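Local coordinates for uncharacterized protein (Vibrio parahaemolyticus, PDB 1ZBP) that is of unknown function but belongs to the ImpE family, some members of which have been linked to bacterial type VI secretion, at residues Q79-D83 with P207-V211; F142-I148 with K241-G246; Q218-T224 with G237-K241. The contacts are given in a common frame with arbitrary orientation. Numbering follows the deposited sequence.

In the fold
Interaction 1 joins helix 65-84 of the helical N-terminal part to the beta-rich C-terminal part, at the loop after strand 202-207 of the large antiparallel sheet. Interactions 2 and 3 lie inside the C-terminal part: 2 pairs strands 140-147 and 242-245 in that sheet, and 3 closes the base of hairpin 224-228/235-239. Interactions 1 and 3 have centres about 12 Å apart, 2 and 3 about 17 Å, and 1 and 2 about 20 Å. The segments of 1 and 2 alternate along the chain, and 3 is nested in the loop closed by 2. Lys241 belongs to both 2 and 3. Tyr210 bonds to Gly239 and Asp147, so the loop docked on helix 65-84 is tied to both.

Interaction 1: residues Q79-D83 with P207-V211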
loop_
_atom_site.group_PDB
_atom_site.type_symbol
_atom_site.label_atom_id
_atom_site.label_comp_id
_atom_site.label_asym_id
_atom_site.label_seq_id
_atom_site.Cartn_x
_atom_site.Cartn_y
_atom_site.Cartn_z
ATOM N N GLN A 79 -2.991 1.140 9.505
ATOM C CA GLN A 79 -2.339 1.557 10.730
ATOM C C GLN A 79 -1.303 0.503 11.091
ATOM O O GLN A 79 -0.185 0.831 11.487
ATOM C CB GLN A 79 -3.345 1.712 11.866
ATOM C CG GLN A 79 -2.674 2.140 13.159
ATOM C CD GLN A 79 -2.105 3.542 13.092
ATOM O OE1 GLN A 79 -2.830 4.512 12.854
ATOM N NE2 GLN A 79 -0.800 3.659 13.310
ATOM N N ALA A 80 -1.667 -0.766 10.934
ATOM C CA ALA A 80 -0.725 -1.841 11.255
ATOM C C ALA A 80 0.523 -1.738 10.357
ATOM O O ALA A 80 1.635 -2.073 10.783
ATOM C CB ALA A 80 -1.395 -3.216 11.095
ATOM N N ARG A 81 0.334 -1.272 9.123
ATOM C CA ARG A 81 1.438 -1.117 8.181
ATOM C C ARG A 81 2.332 0.042 8.587
ATOM O O ARG A 81 3.557 -0.054 8.524
ATOM C CB ARG A 81 0.897 -0.901 6.759
ATOM C CG ARG A 81 1.907 -0.399 5.735
ATOM C CD ARG A 81 1.201 -0.306 4.403
ATOM N NE ARG A 81 2.045 0.090 3.288
ATOM C CZ ARG A 81 2.004 1.287 2.710
ATOM N NH1 ARG A 81 1.164 2.219 3.155
ATOM N NH2 ARG A 81 2.770 1.538 1.647
ATOM N N LYS A 82 1.727 1.150 8.989
ATOM C CA LYS A 82 2.537 2.287 9.399
ATOM C C LYS A 82 3.326 1.868 10.631
ATOM O O LYS A 82 4.449 2.318 10.844
ATOM C CB LYS A 82 1.665 3.500 9.723
ATOM C CG LYS A 82 2.460 4.787 9.854
ATOM C CD LYS A 82 1.557 6.012 9.922
ATOM C CE LYS A 82 1.169 6.350 11.347
ATOM N NZ LYS A 82 0.374 7.609 11.386
ATOM N N ASP A 83 2.746 0.985 11.439
ATOM C CA ASP A 83 3.450 0.526 12.626
ATOM C C ASP A 83 4.500 -0.520 12.282
ATOM O O ASP A 83 5.587 -0.534 12.862
ATOM C CB ASP A 83 2.469 -0.018 13.667
ATOM C CG ASP A 83 1.568 1.067 14.228
ATOM O OD1 ASP A 83 2.065 2.193 14.425
ATOM O OD2 ASP A 83 0.377 0.793 14.484
ATOM N N PRO A 207 -1.991 -0.898 -1.080
ATOM C CA PRO A 207 -1.634 0.517 -1.015
ATOM C C PRO A 207 -0.797 0.795 -2.273
ATOM O O PRO A 207 0.175 0.101 -2.548
ATOM C CB PRO A 207 -0.850 0.619 0.305
ATOM C CG PRO A 207 -0.264 -0.735 0.476
ATOM C CD PRO A 207 -1.411 -1.646 0.045
HETATM N N MSE A 208 -1.212 1.797 -3.039
HETATM C CA MSE A 208 -0.574 2.183 -4.294
HETATM C C MSE A 208 0.633 3.113 -4.111
HETATM O O MSE A 208 1.327 3.420 -5.073
HETATM C CB MSE A 208 -1.630 2.864 -5.181
HETATM C CG MSE A 208 -1.787 2.303 -6.584
HETATM SE SE MSE A 208 -1.977 0.369 -6.705
HETATM C CE MSE A 208 -1.786 0.246 -8.645
ATOM N N THR A 209 0.887 3.541 -2.877
ATOM C CA THR A 209 1.996 4.453 -2.584
ATOM C C THR A 209 2.904 3.882 -1.491
ATOM O O THR A 209 2.471 3.058 -0.704
ATOM C CB THR A 209 1.450 5.820 -2.112
ATOM O OG1 THR A 209 2.505 6.788 -2.124
ATOM C CG2 THR A 209 0.900 5.712 -0.710
ATOM N N TYR A 210 4.162 4.308 -1.441
ATOM C CA TYR A 210 5.065 3.807 -0.410
ATOM C C TYR A 210 4.685 4.300 0.976
ATOM O O TYR A 210 4.062 5.338 1.114
ATOM C CB TYR A 210 6.512 4.191 -0.728
ATOM C CG TYR A 210 7.050 3.432 -1.905
ATOM C CD1 TYR A 210 7.147 2.033 -1.873
ATOM C CD2 TYR A 210 7.392 4.087 -3.078
ATOM C CE1 TYR A 210 7.563 1.317 -2.982
ATOM C CE2 TYR A 210 7.805 3.378 -4.184
ATOM C CZ TYR A 210 7.890 2.002 -4.131
ATOM O OH TYR A 210 8.322 1.322 -5.239
ATOM N N VAL A 211 5.085 3.553 2.002
ATOM C CA VAL A 211 4.759 3.899 3.380
ATOM C C VAL A 211 5.437 5.178 3.882
ATOM O O VAL A 211 4.882 5.890 4.723
ATOM C CB VAL A 211 5.069 2.703 4.341
ATOM C CG1 VAL A 211 6.572 2.526 4.519
ATOM C CG2 VAL A 211 4.377 2.912 5.673
#
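The polar part of this contact is one hydrogen bond. Arg81 leaves helix 65-84 with chi1 to chi3 all t, so its side chain is fully extended. It reaches the loop, where Arg81 NH2 gives a hydrogen bond to the backbone O of Thr209, 2.8 Å away. This carbonyl lies at the edge of the guanidinium, near its plane. Arg81 NH2 is also 3.1 Å from Val211 N, but both atoms are donors, so no bond forms there. Arg81 NE makes a salt bridge with Glu157, on strand 155-159.

The packing part is built round the same guanidinium. Pro207 lies over one face, with its CG 3.7 Å from Arg81 NE. The CA of Val211 lies over the opposite face, and the Val211 CB is 3.7 Å from Arg81 NH2. The 207-211 loop therefore curls round the end of the arginine. At the helix surface, Val211 CG2 comes to 4.2 Å from Lys82 CA. The end of the Lys82 side chain leads away from the loop.

The rest of the loop is held from other directions. Thr209 OG1 hydrogen-bonds to the O of Gln218, and Tyr210 OH to Asp147. Met208, a selenomethionine, points away from the helix.

The segments bury 241 Å² in all, and Arg81 supplies 110 Å² of it. A buried charge thus has an acidic partner at NE, a backbone carbonyl at NH2 and nonpolar groups over its two faces. Between these two segments, all but one of the close residue pairs involve this arginine.

Interaction 2: residues F142-I148 with K241-G246; sequences FSDVRDI and KCWLVG
Residues 142-148 and 241-246 run antiparallel. The axes of strands 145-147 and 242-245 approach to 4.6 Å, with 154° between their directions. Lys241 (phi/psi -68/150) leads in; its CD is 3.9 Å from Asp147 OD2, and its NZ forms a salt bridge with Glu157. Cys242 O accepts a weak bond from Ile148 N (3.3 Å). Cys242 CB packs on Ile148 CD1 at 3.8 Å.

Trp243 faces Asp147 in a non-hydrogen-bonded pair, CA-CA 4.3 Å. With chi1 m and chi2 6°, its indole lies with one face over Asp147 N. Trp243 NE1 gives a weak bond to Asp147 OD2 (3.1 Å); Asp147 OD1 accepts from Tyr210 OH. Trp243 CE3 touches Val145 CG1 at 3.9 Å.

This is antiparallel pairing of neighbouring strands in the large sheet, where strand 248-251 lies beyond 242-245. Leu244 and Arg146 form the hydrogen-bonded pair: Leu244 N to Arg146 O is 2.8 Å, and Arg146 N to Leu244 O is 3.1 Å. Their side chains share one face.

Val245 pairs with Val145 on the other face, CA-CA 4.6 Å, with Val245 CG1 3.8 Å from Val145 CG2. Val245 CB also makes a CH-pi contact, 4.2 Å from the Phe142 ring centroid. Gly246 N bonds to Asp144 O at 2.7 Å. Gly246 has positive phi (73/-106), and a CB there would clash with Phe142 CD1.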
loop_
_atom_site.group_PDB
_atom_site.type_symbol
_atom_site.label_atom_id
_atom_site.label_comp_id
_atom_site.label_asym_id
_atom_site.label_seq_id
_atom_site.Cartn_x
_atom_site.Cartn_y
_atom_site.Cartn_z
ATOM N N PHE A 142 8.031 -11.492 -18.932
ATOM C CA PHE A 142 9.191 -10.936 -18.225
ATOM C C PHE A 142 9.771 -12.069 -17.358
ATOM O O PHE A 142 9.023 -12.786 -16.692
ATOM C CB PHE A 142 8.750 -9.765 -17.331
ATOM C CG PHE A 142 8.284 -8.558 -18.102
ATOM C CD1 PHE A 142 9.203 -7.697 -18.697
ATOM C CD2 PHE A 142 6.925 -8.311 -18.280
ATOM C CE1 PHE A 142 8.778 -6.606 -19.467
ATOM C CE2 PHE A 142 6.492 -7.228 -19.046
ATOM C CZ PHE A 142 7.422 -6.369 -19.647
ATOM N N SER A 143 11.093 -12.223 -17.351
ATOM C CA SER A 143 11.728 -13.299 -16.582
ATOM C C SER A 143 11.800 -13.065 -15.079
ATOM O O SER A 143 12.162 -13.976 -14.332
ATOM C CB SER A 143 13.145 -13.543 -17.083
ATOM O OG SER A 143 13.974 -12.450 -16.740
ATOM N N ASP A 144 11.459 -11.856 -14.634
ATOM C CA ASP A 144 11.504 -11.543 -13.214
ATOM C C ASP A 144 10.790 -10.236 -12.871
ATOM O O ASP A 144 10.736 -9.311 -13.680
ATOM C CB ASP A 144 12.961 -11.505 -12.755
ATOM C CG ASP A 144 13.107 -11.425 -11.244
ATOM O OD1 ASP A 144 12.182 -11.870 -10.532
ATOM O OD2 ASP A 144 14.157 -10.941 -10.770
ATOM N N VAL A 145 10.257 -10.179 -11.652
ATOM C CA VAL A 145 9.515 -9.028 -11.160
ATOM C C VAL A 145 9.809 -8.745 -9.681
ATOM O O VAL A 145 9.824 -9.651 -8.836
ATOM C CB VAL A 145 7.992 -9.259 -11.338
ATOM C CG1 VAL A 145 7.202 -8.198 -10.609
ATOM C CG2 VAL A 145 7.647 -9.222 -12.830
ATOM N N ARG A 146 10.024 -7.475 -9.364
ATOM C CA ARG A 146 10.306 -7.099 -7.996
ATOM C C ARG A 146 10.066 -5.608 -7.796
ATOM O O ARG A 146 10.168 -4.841 -8.744
ATOM C CB ARG A 146 11.751 -7.466 -7.698
ATOM C CG ARG A 146 12.073 -7.537 -6.243
ATOM C CD ARG A 146 12.798 -6.284 -5.789
ATOM N NE ARG A 146 14.048 -6.080 -6.499
ATOM C CZ ARG A 146 15.085 -5.442 -5.969
ATOM N NH1 ARG A 146 15.005 -4.961 -4.730
ATOM N NH2 ARG A 146 16.203 -5.279 -6.680
ATOM N N ASP A 147 9.733 -5.191 -6.580
ATOM C CA ASP A 147 9.517 -3.761 -6.317
ATOM C C ASP A 147 10.900 -3.091 -6.251
ATOM O O ASP A 147 11.836 -3.663 -5.697
ATOM C CB ASP A 147 8.781 -3.565 -4.987
ATOM C CG ASP A 147 8.257 -2.146 -4.800
ATOM O OD1 ASP A 147 9.033 -1.181 -4.960
ATOM O OD2 ASP A 147 7.058 -1.994 -4.486
ATOM N N ILE A 148 11.036 -1.894 -6.819
ATOM C CA ILE A 148 12.327 -1.201 -6.808
ATOM C C ILE A 148 12.769 -0.896 -5.373
ATOM O O ILE A 148 13.949 -1.028 -5.034
ATOM C CB ILE A 148 12.278 0.108 -7.648
ATOM C CG1 ILE A 148 12.150 -0.240 -9.138
ATOM C CG2 ILE A 148 13.555 0.941 -7.412
ATOM C CD1 ILE A 148 11.966 0.985 -10.047
ATOM N N LYS A 241 4.338 3.653 -6.406
ATOM C CA LYS A 241 5.273 2.549 -6.534
ATOM C C LYS A 241 5.705 2.367 -7.990
ATOM O O LYS A 241 4.945 2.657 -8.918
ATOM C CB LYS A 241 4.646 1.259 -5.980
ATOM C CG LYS A 241 4.299 1.331 -4.479
ATOM C CD LYS A 241 3.806 -0.006 -3.911
ATOM C CE LYS A 241 3.473 0.108 -2.412
ATOM N NZ LYS A 241 3.033 -1.203 -1.819
ATOM N N CYS A 242 6.929 1.882 -8.181
ATOM C CA CYS A 242 7.497 1.668 -9.517
ATOM C C CYS A 242 8.128 0.286 -9.309
ATOM O O CYS A 242 8.792 0.074 -8.312
ATOM C CB CYS A 242 8.562 2.768 -9.826
ATOM S SG CYS A 242 8.769 3.411 -11.597
ATOM N N TRP A 243 7.886 -0.650 -10.224
ATOM C CA TRP A 243 8.407 -2.013 -10.137
ATOM C C TRP A 243 9.405 -2.298 -11.248
ATOM O O TRP A 243 9.325 -1.739 -12.341
ATOM C CB TRP A 243 7.266 -3.056 -10.249
ATOM C CG TRP A 243 6.425 -3.254 -9.007
ATOM C CD1 TRP A 243 6.490 -2.535 -7.855
ATOM C CD2 TRP A 243 5.383 -4.230 -8.814
ATOM N NE1 TRP A 243 5.559 -2.997 -6.952
ATOM C CE2 TRP A 243 4.866 -4.038 -7.515
ATOM C CE3 TRP A 243 4.835 -5.250 -9.615
ATOM C CZ2 TRP A 243 3.835 -4.816 -6.992
ATOM C CZ3 TRP A 243 3.799 -6.032 -9.092
ATOM C CH2 TRP A 243 3.314 -5.806 -7.791
ATOM N N LEU A 244 10.340 -3.186 -10.955
ATOM C CA LEU A 244 11.334 -3.596 -11.927
ATOM C C LEU A 244 10.778 -4.870 -12.569
ATOM O O LEU A 244 10.698 -5.905 -11.914
ATOM C CB LEU A 244 12.649 -3.899 -11.212
ATOM C CG LEU A 244 13.857 -4.232 -12.086
ATOM C CD1 LEU A 244 14.188 -3.035 -12.997
ATOM C CD2 LEU A 244 15.046 -4.564 -11.188
ATOM N N VAL A 245 10.369 -4.793 -13.832
ATOM C CA VAL A 245 9.835 -5.966 -14.528
ATOM C C VAL A 245 10.802 -6.305 -15.641
ATOM O O VAL A 245 10.887 -5.596 -16.647
ATOM C CB VAL A 245 8.435 -5.711 -15.156
ATOM C CG1 VAL A 245 7.373 -5.660 -14.087
ATOM C CG2 VAL A 245 8.441 -4.412 -15.924
ATOM N N GLY A 246 11.539 -7.392 -15.463
ATOM C CA GLY A 246 12.505 -7.752 -16.473
ATOM C C GLY A 246 13.683 -6.799 -16.420
ATOM O O GLY A 246 14.479 -6.861 -15.491
#

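Interaction 3: residues Q218-T224 with G237-K241; sequences QKLGRET and GLGLK
Leu240 lies against the turn at Gly221, with its CB 3.8 Å from Gly221 O. Its side chain has chi1 t and chi2 p. Leu240 CB is also 3.4 Å from Thr224 OG1, so the leucine sits between the glycine turn and the threonine.

Gly221 is the first residue to leave helical phi/psi, with positive phi (74/31) in a Schellman motif. Gly221 N also bonds to Gln218 O at 3.0 Å. Residues 222 and 223 then carry the chain to Thr224, which is extended (-128/123). Thr224 and Gly239 form an antiparallel non-hydrogen-bonded pair, CA-CA 4.6 Å.

Two hydrogen bonds hold the join. Leu240 N gives one to Glu223 O (3.1 Å). Thr224 OG1, with chi1 m, gives the other to Leu240 O (2.8 Å).

Gly239 is the tight point. Gly239 CA is only 3.6 Å from Gln218 CA. Gly239 CA makes CA-H...O contacts with Gln218 O at 3.4 Å and Glu223 O at 3.2 Å. A third such contact runs from Thr224 CA to Leu238 O, 3.2 Å. The Gly239 backbone (92/-155) does not suit a side chain, and a CB would clash with Glu223 O. Gln218 CD packs on Leu238 CB at 3.8 Å, while Gln218 OE1 bonds to Ser215 N and Glu214 N.

The contact thus closes the base of a beta hairpin, strands 224-228 and 235-239, against the end of helix 216-219. Lys219 and Leu220 lean on Leu13 of helix 13-25, and Gly239 is backbone-bonded to Tyr210 in the loop after strand 202-207.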
loop_
_atom_site.group_PDB
_atom_site.type_symbol
_atom_site.label_atom_id
_atom_site.label_comp_id
_atom_site.label_asym_id
_atom_site.label_seq_id
_atom_site.Cartn_x
_atom_site.Cartn_y
_atom_site.Cartn_z
ATOM N N GLN A 218 3.314 12.961 -3.058
ATOM C CA GLN A 218 3.648 11.556 -2.820
ATOM C C GLN A 218 2.422 10.798 -2.269
ATOM O O GLN A 218 2.106 9.693 -2.713
ATOM C CB GLN A 218 4.827 11.480 -1.851
ATOM C CG GLN A 218 6.149 11.887 -2.509
ATOM C CD GLN A 218 7.158 12.499 -1.547
ATOM O OE1 GLN A 218 7.063 12.341 -0.326
ATOM N NE2 GLN A 218 8.147 13.189 -2.103
ATOM N N LYS A 219 1.720 11.415 -1.326
ATOM C CA LYS A 219 0.543 10.804 -0.751
ATOM C C LYS A 219 -0.526 10.614 -1.809
ATOM O O LYS A 219 -1.206 9.593 -1.838
ATOM C CB LYS A 219 0.019 11.663 0.395
ATOM C CG LYS A 219 0.947 11.690 1.589
ATOM C CD LYS A 219 0.367 12.518 2.710
ATOM C CE LYS A 219 1.350 12.637 3.861
ATOM N NZ LYS A 219 0.844 13.582 4.899
ATOM N N LEU A 220 -0.679 11.600 -2.685
ATOM C CA LEU A 220 -1.672 11.513 -3.751
ATOM C C LEU A 220 -1.230 10.554 -4.856
ATOM O O LEU A 220 -2.019 10.195 -5.734
ATOM C CB LEU A 220 -1.930 12.901 -4.343
ATOM C CG LEU A 220 -2.799 13.871 -3.529
ATOM C CD1 LEU A 220 -2.616 15.279 -4.089
ATOM C CD2 LEU A 220 -4.269 13.458 -3.589
ATOM N N GLY A 221 0.028 10.131 -4.794
ATOM C CA GLY A 221 0.555 9.225 -5.794
ATOM C C GLY A 221 0.809 9.911 -7.118
ATOM O O GLY A 221 0.715 9.283 -8.164
ATOM N N ARG A 222 1.144 11.199 -7.073
ATOM C CA ARG A 222 1.385 11.964 -8.290
ATOM C C ARG A 222 2.862 12.169 -8.616
ATOM O O ARG A 222 3.217 13.011 -9.434
ATOM C CB ARG A 222 0.650 13.311 -8.212
ATOM C CG ARG A 222 -0.868 13.163 -8.371
ATOM C CD ARG A 222 -1.623 14.426 -8.007
ATOM N NE ARG A 222 -3.055 14.292 -8.277
ATOM C CZ ARG A 222 -3.980 15.148 -7.849
ATOM N NH1 ARG A 222 -3.627 16.202 -7.128
ATOM N NH2 ARG A 222 -5.258 14.951 -8.140
ATOM N N GLU A 223 3.721 11.399 -7.966
ATOM C CA GLU A 223 5.139 11.459 -8.244
ATOM C C GLU A 223 5.856 10.395 -7.432
ATOM O O GLU A 223 5.336 9.906 -6.425
ATOM C CB GLU A 223 5.712 12.851 -7.953
ATOM C CG GLU A 223 5.998 13.166 -6.493
ATOM C CD GLU A 223 6.874 14.415 -6.329
ATOM O OE1 GLU A 223 6.477 15.503 -6.823
ATOM O OE2 GLU A 223 7.957 14.305 -5.700
ATOM N N THR A 224 7.043 10.023 -7.890
ATOM C CA THR A 224 7.845 9.007 -7.229
ATOM C C THR A 224 9.253 9.568 -6.986
ATOM O O THR A 224 9.927 9.985 -7.925
ATOM C CB THR A 224 7.946 7.741 -8.114
ATOM O OG1 THR A 224 6.631 7.311 -8.490
ATOM C CG2 THR A 224 8.655 6.630 -7.376
ATOM N N GLY A 237 11.366 4.214 -1.009
ATOM C CA GLY A 237 10.583 4.966 -1.968
ATOM C C GLY A 237 9.663 5.990 -1.353
ATOM O O GLY A 237 9.430 5.987 -0.145
ATOM N N LEU A 238 9.147 6.875 -2.196
ATOM C CA LEU A 238 8.236 7.915 -1.757
ATOM C C LEU A 238 7.271 8.174 -2.905
ATOM O O LEU A 238 7.687 8.461 -4.036
ATOM C CB LEU A 238 8.997 9.201 -1.418
ATOM C CG LEU A 238 10.104 9.117 -0.363
ATOM C CD1 LEU A 238 10.847 10.441 -0.272
ATOM C CD2 LEU A 238 9.502 8.753 0.973
ATOM N N GLY A 239 5.982 8.064 -2.621
ATOM C CA GLY A 239 4.998 8.290 -3.661
ATOM C C GLY A 239 4.620 7.010 -4.385
ATOM O O GLY A 239 4.763 5.928 -3.830
ATOM N N LEU A 240 4.153 7.147 -5.627
ATOM C CA LEU A 240 3.707 6.030 -6.470
ATOM C C LEU A 240 4.742 4.899 -6.616
ATOM O O LEU A 240 5.891 5.146 -6.917
ATOM C CB LEU A 240 3.334 6.590 -7.853
ATOM C CG LEU A 240 2.624 5.628 -8.805
ATOM C CD1 LEU A 240 1.228 5.314 -8.248
ATOM C CD2 LEU A 240 2.534 6.239 -10.199
ATOM N N LYS A 241 4.338 3.653 -6.406
ATOM C CA LYS A 241 5.273 2.549 -6.534
ATOM C C LYS A 241 5.705 2.367 -7.990
ATOM O O LYS A 241 4.945 2.657 -8.918
ATOM C CB LYS A 241 4.646 1.259 -5.980
ATOM C CG LYS A 241 4.299 1.331 -4.479
ATOM C CD LYS A 241 3.806 -0.006 -3.911
ATOM C CE LYS A 241 3.473 0.108 -2.412
ATOM N NZ LYS A 241 3.033 -1.203 -1.819
#